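PDB 3DZ1: dihydrodipicolinate synthase from Rhodopseudomonas palustris, which probably catalyses the formation of 4-hydroxy-tetrahydrodipicolinate in lysine biosynthesis. Local coordinates for residues A[97-102]-A[134-139]; A[118-123]-A[152-157]. One frame throughout, in Å; residues are numbered along the deposited sequence.

Overall arrangement
The chain forms a closed barrel of eight parallel strands ringed by helices, and both contacts belong to the part built from strands 105-108 and 137-141 and the helices beside them. Following the chain from the N terminus, helix 88-101 is the first element to take part, and contact 1 joins its last turn to the entry of strand 137-141, closing a loop that holds strand 105-108 and helix 117-131. Contact 2 starts inside that loop, on helix 117-131, and ends beyond it on helix 152-161, so the two closures cross rather than nest. Their centres lie about 21 Å apart. They also touch, where Leu139 CD2 of contact 1 packs on Ile155 CG2 of contact 2 at 4.2 Å.

Contact 1 (A[97-102]-A[134-139]); sequences LSMDAG and DVPWVL
Met99, present as selenomethionine, reaches from the last turn of helix 88-101 to Val135 and Pro136, which lead into strand 137-141 of the TIM barrel. The contact thus joins the C-terminal end of an outer helix to the approach to a barrel strand. No hydrogen bond passes between the two segments, and the contact is apolar throughout. Met99 CG lies 3.9 Å from Val135 CG1, with SE following at 4.0 Å from the same methyl; the long side chain therefore passes obliquely, mainly along the CG1 branch of the valine. A flexible, unbranched residue suits this place, since its bends at chi2 (-53°) and chi3 (-68°) turn the terminal methyl toward the proline. Val135 and Pro136 offer compact apolar groups, and Lys4 touches both Met99 and Pro136.

Polar bonds lie to the side of this apolar contact. Asp134 OD1 forms a salt bridge with Arg96 NH1, a second tie between helix 88-101 and the segment leading into the strand, while backbone bonds join Pro136 and Val138 to strand 105-108. The helix finishes in a Schellman motif, with Gly102 at positive phi, where the absence of a side chain leaves the preceding carbonyl uncrowded. Across the contact, the closest approach is Met99 CE to Pro136 CD, at 3.6 Å.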
ATOM      1  N   LEU A  97     -12.886 -26.199 -16.417  1.00 16.17           N
ATOM      2  CA  LEU A  97     -12.554 -26.365 -17.827  1.00 16.86           C
ATOM      3  C   LEU A  97     -11.174 -26.992 -17.963  1.00 16.48           C
ATOM      4  O   LEU A  97     -10.966 -27.923 -18.754  1.00 15.35           O
ATOM      5  CB  LEU A  97     -12.568 -25.006 -18.530  1.00 18.15           C
ATOM      6  CG  LEU A  97     -12.223 -24.998 -20.023  1.00 21.19           C
ATOM      7  CD1 LEU A  97     -12.959 -23.862 -20.698  1.00 23.87           C
ATOM      8  CD2 LEU A  97     -10.719 -24.874 -20.223  1.00 23.09           C
ATOM      9  N   SER A  98     -10.233 -26.471 -17.184  1.00 13.98           N
ATOM     10  CA  SER A  98      -8.862 -26.959 -17.204  1.00 14.02           C
ATOM     11  C   SER A  98      -8.790 -28.412 -16.759  1.00 12.96           C
ATOM     12  O   SER A  98      -8.088 -29.219 -17.368  1.00 13.96           O
ATOM     13  CB  SER A  98      -7.984 -26.093 -16.302  1.00 12.74           C
ATOM     14  OG  SER A  98      -7.984 -24.749 -16.746  1.00 13.02           O
HETATM   15  N   MSE A  99      -9.513 -28.748 -15.696  1.00 13.08           N
HETATM   16  CA  MSE A  99      -9.511 -30.116 -15.205  1.00 15.51           C
HETATM   17  C   MSE A  99     -10.148 -31.069 -16.219  1.00 15.86           C
HETATM   18  O   MSE A  99      -9.629 -32.164 -16.455  1.00 14.44           O
HETATM   19  CB  MSE A  99     -10.233 -30.205 -13.857  1.00 16.52           C
HETATM   20  CG  MSE A  99      -9.550 -29.432 -12.727  1.00 18.84           C
HETATM   21 SE   MSE A  99      -7.657 -29.849 -12.478  1.00 23.89          SE
HETATM   22  CE  MSE A  99      -7.821 -31.666 -11.829  1.00 21.39           C
ATOM     23  N   ASP A 100     -11.262 -30.665 -16.826  1.00 16.35           N
ATOM     24  CA  ASP A 100     -11.911 -31.518 -17.821  1.00 18.18           C
ATOM     25  C   ASP A 100     -10.988 -31.727 -19.018  1.00 17.12           C
ATOM     26  O   ASP A 100     -11.027 -32.772 -19.670  1.00 17.45           O
ATOM     27  CB  ASP A 100     -13.229 -30.906 -18.308  1.00 20.18           C
ATOM     28  CG  ASP A 100     -14.309 -30.918 -17.242  1.00 24.52           C
ATOM     29  OD1 ASP A 100     -14.314 -31.847 -16.407  1.00 26.92           O
ATOM     30  OD2 ASP A 100     -15.164 -30.007 -17.251  1.00 27.08           O
ATOM     31  N   ALA A 101     -10.161 -30.726 -19.299  1.00 15.52           N
ATOM     32  CA  ALA A 101      -9.226 -30.783 -20.418  1.00 15.55           C
ATOM     33  C   ALA A 101      -8.056 -31.726 -20.150  1.00 14.99           C
ATOM     34  O   ALA A 101      -7.460 -32.263 -21.089  1.00 13.27           O
ATOM     35  CB  ALA A 101      -8.706 -29.388 -20.730  1.00 15.48           C
ATOM     36  N   GLY A 102      -7.722 -31.915 -18.873  1.00 13.43           N
ATOM     37  CA  GLY A 102      -6.627 -32.805 -18.521  1.00 12.19           C
ATOM     38  C   GLY A 102      -5.575 -32.207 -17.602  1.00 11.38           C
ATOM     39  O   GLY A 102      -4.508 -32.799 -17.401  1.00 10.50           O
ATOM     40  N   ASP A 134     -12.643 -31.290  -4.966  1.00 26.95           N
ATOM     41  CA  ASP A 134     -12.035 -32.396  -5.688  1.00 25.94           C
ATOM     42  C   ASP A 134     -10.882 -31.946  -6.581  1.00 23.26           C
ATOM     43  O   ASP A 134     -10.162 -32.770  -7.144  1.00 24.81           O
ATOM     44  CB  ASP A 134     -13.095 -33.098  -6.543  1.00 29.53           C
ATOM     45  CG  ASP A 134     -13.763 -32.158  -7.535  1.00 31.99           C
ATOM     46  OD1 ASP A 134     -14.353 -31.148  -7.099  1.00 34.38           O
ATOM     47  OD2 ASP A 134     -13.701 -32.432  -8.752  1.00 33.82           O
ATOM     48  N   VAL A 135     -10.708 -30.637  -6.707  1.00 18.70           N
ATOM     49  CA  VAL A 135      -9.660 -30.087  -7.554  1.00 14.71           C
ATOM     50  C   VAL A 135      -8.345 -29.838  -6.815  1.00 12.97           C
ATOM     51  O   VAL A 135      -8.287 -29.030  -5.886  1.00  9.64           O
ATOM     52  CB  VAL A 135     -10.129 -28.761  -8.198  1.00 15.62           C
ATOM     53  CG1 VAL A 135      -9.038 -28.195  -9.101  1.00 13.28           C
ATOM     54  CG2 VAL A 135     -11.410 -29.000  -8.989  1.00 16.63           C
ATOM     55  N   PRO A 136      -7.271 -30.544  -7.214  1.00 10.77           N
ATOM     56  CA  PRO A 136      -5.965 -30.369  -6.570  1.00 10.06           C
ATOM     57  C   PRO A 136      -5.510 -28.945  -6.850  1.00  9.46           C
ATOM     58  O   PRO A 136      -5.635 -28.470  -7.979  1.00  6.79           O
ATOM     59  CB  PRO A 136      -5.081 -31.389  -7.290  1.00 10.64           C
ATOM     60  CG  PRO A 136      -6.049 -32.426  -7.771  1.00 10.59           C
ATOM     61  CD  PRO A 136      -7.205 -31.585  -8.252  1.00 12.17           C
ATOM     62  N   TRP A 137      -4.992 -28.247  -5.847  1.00  8.99           N
ATOM     63  CA  TRP A 137      -4.552 -26.888  -6.108  1.00  8.23           C
ATOM     64  C   TRP A 137      -3.250 -26.502  -5.436  1.00  8.33           C
ATOM     65  O   TRP A 137      -2.774 -27.174  -4.514  1.00  8.78           O
ATOM     66  CB  TRP A 137      -5.652 -25.879  -5.761  1.00 10.74           C
ATOM     67  CG  TRP A 137      -6.059 -25.841  -4.320  1.00 14.10           C
ATOM     68  CD1 TRP A 137      -6.814 -26.762  -3.649  1.00 14.37           C
ATOM     69  CD2 TRP A 137      -5.755 -24.808  -3.378  1.00 14.38           C
ATOM     70  NE1 TRP A 137      -7.001 -26.362  -2.347  1.00 13.71           N
ATOM     71  CE2 TRP A 137      -6.360 -25.165  -2.154  1.00 15.64           C
ATOM     72  CE3 TRP A 137      -5.028 -23.610  -3.451  1.00 14.88           C
ATOM     73  CZ2 TRP A 137      -6.262 -24.367  -1.009  1.00 16.32           C
ATOM     74  CZ3 TRP A 137      -4.931 -22.817  -2.313  1.00 15.07           C
ATOM     75  CH2 TRP A 137      -5.546 -23.200  -1.107  1.00 17.30           C
ATOM     76  N   VAL A 138      -2.682 -25.408  -5.928  1.00  7.44           N
ATOM     77  CA  VAL A 138      -1.414 -24.876  -5.455  1.00  7.79           C
ATOM     78  C   VAL A 138      -1.592 -23.503  -4.821  1.00  6.98           C
ATOM     79  O   VAL A 138      -2.178 -22.603  -5.424  1.00  9.07           O
ATOM     80  CB  VAL A 138      -0.426 -24.740  -6.632  1.00  8.74           C
ATOM     81  CG1 VAL A 138       0.918 -24.221  -6.140  1.00  8.27           C
ATOM     82  CG2 VAL A 138      -0.284 -26.077  -7.338  1.00  6.69           C
ATOM     83  N   LEU A 139      -1.082 -23.354  -3.604  1.00  6.36           N
ATOM     84  CA  LEU A 139      -1.164 -22.086  -2.881  1.00  7.14           C
ATOM     85  C   LEU A 139       0.043 -21.230  -3.258  1.00  5.86           C
ATOM     86  O   LEU A 139       1.185 -21.623  -3.011  1.00  6.85           O
ATOM     87  CB  LEU A 139      -1.161 -22.344  -1.367  1.00  6.69           C
ATOM     88  CG  LEU A 139      -1.143 -21.110  -0.455  1.00  7.85           C
ATOM     89  CD1 LEU A 139      -2.365 -20.246  -0.725  1.00  6.74           C
ATOM     90  CD2 LEU A 139      -1.102 -21.553   0.999  1.00  7.02           C
TER

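Contact 2 (A[118-123]-A[152-157]); sequences EQITTY and PKVIRQ
Ile120 and Val154 meet methyl to methyl between two outer helices that run nearly parallel, with the short axes 10.0 Å apart and inclined at 25°. The two side chains cross at about a right angle, Ile120 CG2 resting 3.8 Å from Val154 CG1. In Val154 that methyl stands opposite the backbone N (chi1 161°), and the branched shape of both residues gives buried apolar surface close to the helix backbones.

Thr121 and Gln157 also cross at about a right angle. Thr121 CG2 lies 3.4 Å from Gln157 OE1 and 3.7 Å from Gln157 CG, so the glutamine chain meets it with both its aliphatic part and its amide. The touching atom of the threonine is a methyl carbon, so this contact is van der Waals in kind; the hydroxyl bonds to Asp117 O within its own helix. Threonine suits the place by presenting a methyl across the interface while its polar branch is satisfied locally; Gln157 covers the exposed margin. Such lateral packing between helices 117-131 and 152-161, which come before and after strand 137-141 in the chain, is typical of neighbouring helices in the outer layer of a TIM barrel.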
ATOM      1  N   GLU A 118      -7.316 -13.989   9.426  1.00 17.17           N
ATOM      2  CA  GLU A 118      -8.717 -14.386   9.386  1.00 16.87           C
ATOM      3  C   GLU A 118      -9.215 -14.232   7.945  1.00 15.71           C
ATOM      4  O   GLU A 118      -9.879 -15.115   7.403  1.00 14.34           O
ATOM      5  CB  GLU A 118      -9.525 -13.471  10.309  1.00 20.74           C
ATOM      6  CG  GLU A 118     -10.721 -14.103  10.987  1.00 25.86           C
ATOM      7  CD  GLU A 118     -11.362 -13.154  11.993  1.00 28.12           C
ATOM      8  OE1 GLU A 118     -12.000 -12.166  11.559  1.00 29.16           O
ATOM      9  OE2 GLU A 118     -11.213 -13.388  13.215  1.00 28.43           O
ATOM     10  N   GLN A 119      -8.889 -13.100   7.328  1.00 11.14           N
ATOM     11  CA  GLN A 119      -9.306 -12.850   5.952  1.00 11.73           C
ATOM     12  C   GLN A 119      -8.636 -13.824   4.989  1.00  9.66           C
ATOM     13  O   GLN A 119      -9.243 -14.260   4.013  1.00 10.20           O
ATOM     14  CB  GLN A 119      -8.958 -11.422   5.537  1.00 12.00           C
ATOM     15  CG  GLN A 119      -9.678 -10.349   6.325  1.00 15.27           C
ATOM     16  CD  GLN A 119      -9.185  -8.958   5.983  1.00 19.40           C
ATOM     17  OE1 GLN A 119      -7.981  -8.725   5.880  1.00 18.80           O
ATOM     18  NE2 GLN A 119     -10.115  -8.019   5.818  1.00 22.90           N
ATOM     19  N   ILE A 120      -7.378 -14.149   5.257  1.00  7.14           N
ATOM     20  CA  ILE A 120      -6.636 -15.070   4.401  1.00  8.43           C
ATOM     21  C   ILE A 120      -7.219 -16.479   4.422  1.00  7.47           C
ATOM     22  O   ILE A 120      -7.521 -17.045   3.371  1.00  6.93           O
ATOM     23  CB  ILE A 120      -5.138 -15.122   4.803  1.00  8.82           C
ATOM     24  CG1 ILE A 120      -4.501 -13.751   4.563  1.00  8.21           C
ATOM     25  CG2 ILE A 120      -4.395 -16.180   3.978  1.00 10.18           C
ATOM     26  CD1 ILE A 120      -3.094 -13.616   5.102  1.00  9.26           C
ATOM     27  N   THR A 121      -7.401 -17.052   5.609  1.00  9.11           N
ATOM     28  CA  THR A 121      -7.942 -18.404   5.682  1.00  9.83           C
ATOM     29  C   THR A 121      -9.367 -18.462   5.147  1.00 11.53           C
ATOM     30  O   THR A 121      -9.752 -19.431   4.492  1.00 11.42           O
ATOM     31  CB  THR A 121      -7.895 -18.964   7.121  1.00 10.72           C
ATOM     32  OG1 THR A 121      -8.549 -18.060   8.017  1.00 11.42           O
ATOM     33  CG2 THR A 121      -6.455 -19.155   7.560  1.00  9.76           C
ATOM     34  N   THR A 122     -10.152 -17.421   5.406  1.00 11.84           N
ATOM     35  CA  THR A 122     -11.519 -17.398   4.912  1.00 12.32           C
ATOM     36  C   THR A 122     -11.554 -17.373   3.388  1.00 12.69           C
ATOM     37  O   THR A 122     -12.340 -18.091   2.770  1.00 11.56           O
ATOM     38  CB  THR A 122     -12.293 -16.181   5.451  1.00 14.09           C
ATOM     39  OG1 THR A 122     -12.569 -16.384   6.839  1.00 15.02           O
ATOM     40  CG2 THR A 122     -13.612 -15.991   4.692  1.00 14.16           C
ATOM     41  N   TYR A 123     -10.703 -16.549   2.782  1.00 11.67           N
ATOM     42  CA  TYR A 123     -10.676 -16.452   1.330  1.00 11.77           C
ATOM     43  C   TYR A 123     -10.461 -17.808   0.671  1.00 12.17           C
ATOM     44  O   TYR A 123     -11.183 -18.187  -0.254  1.00 11.74           O
ATOM     45  CB  TYR A 123      -9.570 -15.510   0.856  1.00 14.65           C
ATOM     46  CG  TYR A 123      -9.490 -15.467  -0.648  1.00 17.39           C
ATOM     47  CD1 TYR A 123     -10.427 -14.751  -1.390  1.00 20.19           C
ATOM     48  CD2 TYR A 123      -8.541 -16.223  -1.338  1.00 18.22           C
ATOM     49  CE1 TYR A 123     -10.429 -14.794  -2.783  1.00 20.66           C
ATOM     50  CE2 TYR A 123      -8.536 -16.275  -2.733  1.00 18.86           C
ATOM     51  CZ  TYR A 123      -9.484 -15.560  -3.448  1.00 20.85           C
ATOM     52  OH  TYR A 123      -9.505 -15.620  -4.823  1.00 14.86           O
ATOM     53  N   PRO A 152       3.921 -19.259   8.412  1.00 10.16           N
ATOM     54  CA  PRO A 152       3.907 -20.714   8.256  1.00 10.20           C
ATOM     55  C   PRO A 152       2.655 -21.320   8.886  1.00 10.67           C
ATOM     56  O   PRO A 152       2.073 -22.248   8.339  1.00 10.66           O
ATOM     57  CB  PRO A 152       5.187 -21.140   8.961  1.00  9.86           C
ATOM     58  CG  PRO A 152       6.119 -20.022   8.614  1.00  9.13           C
ATOM     59  CD  PRO A 152       5.252 -18.793   8.838  1.00  9.68           C
ATOM     60  N   LYS A 153       2.240 -20.783  10.033  1.00 11.30           N
ATOM     61  CA  LYS A 153       1.043 -21.277  10.718  1.00 11.47           C
ATOM     62  C   LYS A 153      -0.213 -21.023   9.890  1.00 10.39           C
ATOM     63  O   LYS A 153      -1.139 -21.842   9.880  1.00 10.02           O
ATOM     64  CB  LYS A 153       0.896 -20.615  12.096  1.00 12.61           C
ATOM     65  CG  LYS A 153       1.959 -21.042  13.098  1.00 16.38           C
ATOM     66  CD  LYS A 153       1.741 -20.408  14.462  1.00 17.61           C
ATOM     67  CE  LYS A 153       2.769 -20.923  15.464  1.00 19.40           C
ATOM     68  NZ  LYS A 153       2.592 -20.324  16.823  1.00 22.15           N
ATOM     69  N   VAL A 154      -0.253 -19.884   9.204  1.00 10.04           N
ATOM     70  CA  VAL A 154      -1.402 -19.556   8.364  1.00  9.53           C
ATOM     71  C   VAL A 154      -1.419 -20.516   7.180  1.00  9.15           C
ATOM     72  O   VAL A 154      -2.474 -21.008   6.772  1.00  8.14           O
ATOM     73  CB  VAL A 154      -1.342 -18.089   7.851  1.00 10.53           C
ATOM     74  CG1 VAL A 154      -2.251 -17.914   6.636  1.00 12.54           C
ATOM     75  CG2 VAL A 154      -1.788 -17.138   8.953  1.00 11.74           C
ATOM     76  N   ILE A 155      -0.242 -20.779   6.624  1.00  8.73           N
ATOM     77  CA  ILE A 155      -0.139 -21.698   5.505  1.00  9.32           C
ATOM     78  C   ILE A 155      -0.616 -23.073   5.959  1.00  7.48           C
ATOM     79  O   ILE A 155      -1.401 -23.720   5.268  1.00  9.15           O
ATOM     80  CB  ILE A 155       1.313 -21.795   4.995  1.00  8.51           C
ATOM     81  CG1 ILE A 155       1.702 -20.480   4.313  1.00  9.78           C
ATOM     82  CG2 ILE A 155       1.457 -22.980   4.029  1.00  7.35           C
ATOM     83  CD1 ILE A 155       3.164 -20.386   3.929  1.00  9.65           C
ATOM     84  N   ARG A 156      -0.147 -23.509   7.127  1.00  7.71           N
ATOM     85  CA  ARG A 156      -0.540 -24.810   7.661  1.00  8.74           C
ATOM     86  C   ARG A 156      -2.056 -24.921   7.795  1.00  9.76           C
ATOM     87  O   ARG A 156      -2.646 -25.951   7.454  1.00  8.82           O
ATOM     88  CB  ARG A 156       0.114 -25.052   9.025  1.00  9.81           C
ATOM     89  CG  ARG A 156      -0.358 -26.335   9.707  1.00 10.27           C
ATOM     90  CD  ARG A 156       0.376 -26.577  11.015  1.00 11.82           C
ATOM     91  NE  ARG A 156       0.132 -25.515  11.984  1.00 12.07           N
ATOM     92  CZ  ARG A 156       0.734 -25.427  13.165  1.00 14.07           C
ATOM     93  NH1 ARG A 156       1.624 -26.340  13.529  1.00 11.41           N
ATOM     94  NH2 ARG A 156       0.449 -24.420  13.979  1.00 12.75           N
ATOM     95  N   GLN A 157      -2.682 -23.860   8.293  1.00  9.96           N
ATOM     96  CA  GLN A 157      -4.129 -23.838   8.459  1.00 10.97           C
ATOM     97  C   GLN A 157      -4.845 -23.936   7.114  1.00  9.35           C
ATOM     98  O   GLN A 157      -5.804 -24.695   6.967  1.00  9.84           O
ATOM     99  CB  GLN A 157      -4.548 -22.559   9.187  1.00 12.98           C
ATOM    100  CG  GLN A 157      -6.050 -22.372   9.322  1.00 20.30           C
ATOM    101  CD  GLN A 157      -6.403 -21.411  10.442  1.00 24.20           C
ATOM    102  OE1 GLN A 157      -5.709 -20.416  10.663  1.00 28.42           O
ATOM    103  NE2 GLN A 157      -7.490 -21.698  11.149  1.00 26.65           N
TER